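Local coordinates for translation initiation factor eif-2b-like protein (Chaetomium thermophilum, PDB 4ZEO), which is a delta subunit of eIF2B, the complex that exchanges GDP for GTP on eIF2, and probably acts in translation initiation, at residues 154-159 against 189-194. Residues are numbered along the deposited sequence; the frame is centred on the assembly and turned at random.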
loop_
_atom_site.group_PDB
_atom_site.type_symbol
_atom_site.label_atom_id
_atom_site.label_comp_id
_atom_site.label_asym_id
_atom_site.label_seq_id
_atom_site.Cartn_x
_atom_site.Cartn_y
_atom_site.Cartn_z
ATOM N N ASP A 154 22.742 5.094 16.345
ATOM C CA ASP A 154 23.138 4.011 15.448
ATOM C C ASP A 154 22.377 4.103 14.122
ATOM O O ASP A 154 22.516 3.255 13.244
ATOM C CB ASP A 154 22.835 2.655 16.091
ATOM C CG ASP A 154 23.947 2.171 16.980
ATOM O OD1 ASP A 154 25.128 2.456 16.683
ATOM O OD2 ASP A 154 23.636 1.449 17.955
ATOM N N VAL A 155 21.506 5.096 14.021
ATOM C CA VAL A 155 20.659 5.236 12.857
ATOM C C VAL A 155 21.447 5.680 11.637
ATOM O O VAL A 155 22.156 6.680 11.678
ATOM C CB VAL A 155 19.509 6.224 13.142
ATOM C CG1 VAL A 155 18.589 6.361 11.940
ATOM C CG2 VAL A 155 18.728 5.741 14.363
ATOM N N HIS A 156 21.300 4.934 10.550
ATOM C CA HIS A 156 21.904 5.294 9.288
ATOM C C HIS A 156 21.242 6.583 8.762
ATOM O O HIS A 156 20.030 6.751 8.889
ATOM C CB HIS A 156 21.728 4.140 8.293
ATOM C CG HIS A 156 22.538 4.281 7.045
ATOM N ND1 HIS A 156 22.171 5.116 6.003
ATOM C CD2 HIS A 156 23.709 3.715 6.672
ATOM C CE1 HIS A 156 23.070 5.037 5.046
ATOM N NE2 HIS A 156 24.018 4.189 5.426
ATOM N N PRO A 157 22.024 7.494 8.155
ATOM C CA PRO A 157 21.390 8.731 7.675
ATOM C C PRO A 157 20.245 8.519 6.668
ATOM O O PRO A 157 19.285 9.287 6.687
ATOM C CB PRO A 157 22.566 9.501 7.040
ATOM C CG PRO A 157 23.621 8.471 6.793
ATOM C CD PRO A 157 23.484 7.531 7.953
ATOM N N ALA A 158 20.326 7.497 5.822
ATOM C CA ALA A 158 19.249 7.230 4.880
ATOM C C ALA A 158 17.956 6.907 5.626
ATOM O O ALA A 158 16.876 7.360 5.239
ATOM C CB ALA A 158 19.631 6.101 3.943
ATOM N N VAL A 159 18.074 6.123 6.690
ATOM C CA VAL A 159 16.929 5.748 7.516
ATOM C C VAL A 159 16.367 6.956 8.278
ATOM O O VAL A 159 15.161 7.138 8.389
ATOM C CB VAL A 159 17.324 4.586 8.507
ATOM C CG1 VAL A 159 16.237 4.353 9.591
ATOM C CG2 VAL A 159 17.638 3.298 7.709
ATOM N N ILE A 189 22.787 -1.782 4.172
ATOM C CA ILE A 189 23.529 -2.980 3.820
ATOM C C ILE A 189 24.802 -2.652 3.043
ATOM O O ILE A 189 25.863 -3.215 3.335
ATOM C CB ILE A 189 22.654 -3.924 2.993
ATOM C CG1 ILE A 189 21.484 -4.414 3.839
ATOM C CG2 ILE A 189 23.453 -5.098 2.483
ATOM C CD1 ILE A 189 20.451 -5.171 3.050
ATOM N N GLU A 190 24.713 -1.704 2.105
ATOM C CA GLU A 190 25.878 -1.280 1.326
ATOM C C GLU A 190 26.960 -0.777 2.263
ATOM O O GLU A 190 28.125 -1.144 2.143
ATOM C CB GLU A 190 25.510 -0.183 0.307
ATOM C CG GLU A 190 24.800 -0.682 -0.957
ATOM C CD GLU A 190 24.437 0.435 -1.954
ATOM O OE1 GLU A 190 23.795 1.436 -1.549
ATOM O OE2 GLU A 190 24.820 0.316 -3.143
ATOM N N SER A 191 26.550 0.046 3.217
ATOM C CA SER A 191 27.455 0.650 4.176
ATOM C C SER A 191 28.024 -0.367 5.154
ATOM O O SER A 191 29.086 -0.159 5.724
ATOM C CB SER A 191 26.732 1.754 4.946
ATOM O OG SER A 191 26.608 2.925 4.159
ATOM N N TYR A 192 27.278 -1.441 5.393
ATOM C CA TYR A 192 27.623 -2.367 6.464
ATOM C C TYR A 192 29.004 -3.024 6.323
ATOM O O TYR A 192 29.368 -3.538 5.259
ATOM C CB TYR A 192 26.563 -3.451 6.570
ATOM C CG TYR A 192 26.850 -4.435 7.664
ATOM C CD1 TYR A 192 26.660 -4.084 8.996
ATOM C CD2 TYR A 192 27.322 -5.717 7.379
ATOM C CE1 TYR A 192 26.922 -4.981 10.010
ATOM C CE2 TYR A 192 27.583 -6.619 8.391
ATOM C CZ TYR A 192 27.378 -6.244 9.704
ATOM O OH TYR A 192 27.631 -7.128 10.728
ATOM N N GLU A 193 29.745 -3.024 7.426
ATOM C CA GLU A 193 31.013 -3.731 7.511
ATOM C C GLU A 193 31.023 -4.629 8.733
ATOM O O GLU A 193 30.819 -4.159 9.846
ATOM C CB GLU A 193 32.174 -2.749 7.589
ATOM C CG GLU A 193 32.459 -1.995 6.306
ATOM C CD GLU A 193 33.446 -0.879 6.534
ATOM O OE1 GLU A 193 33.133 0.012 7.350
ATOM O OE2 GLU A 193 34.536 -0.901 5.920
ATOM N N THR A 194 31.281 -5.915 8.535
ATOM C CA THR A 194 31.297 -6.858 9.650
ATOM C C THR A 194 32.436 -6.538 10.605
ATOM O O THR A 194 33.574 -6.359 10.178
ATOM C CB THR A 194 31.470 -8.334 9.184
ATOM O OG1 THR A 194 30.546 -8.655 8.131
ATOM C CG2 THR A 194 31.226 -9.258 10.329
#
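H156 turns CG anti to its own backbone N (chi1 -169°), while S191 keeps OG beside its backbone N; with both CA-CB bonds already directed at the opposite segment, the imidazole and the hydroxyl converge although the two CA atoms stand 8.9 Å apart. The meeting is a single polar point: H156 NE2 and S191 OG lie 3.1 Å apart in a nearly straight hydrogen bond (163°), with OG approaching the ring edge near its plane. S191 CB follows at the same edge, 3.7 Å from NE2. Across the ring, H156 stands just before helix 157-168, and its ND1 accepts from A158 N at 3.0 Å, the donor 15° out of the ring plane: a side-chain N-cap. CD of P157 lies 3.3 Å above one ring face, displaced toward the rim, so the following residue packs against the capping imidazole. On the other side, S191 ends helix 174-191, and its OG also makes a weak hydrogen bond to K187 O. Q212 binds the backbone of D154 and H156, tying the capping segment to helix 200-219 as well. With an alanine here in place of H156, A158 N would probably lose its side-chain capping acceptor and S191 OG its partner across the contact. The ring thus bridges the start of one helix and the end of another within the N-terminal helical region, burying just 64 Å² between the segments at the surface. Because ND1 serves as an acceptor, this geometry probably disfavours a doubly protonated, charged imidazole.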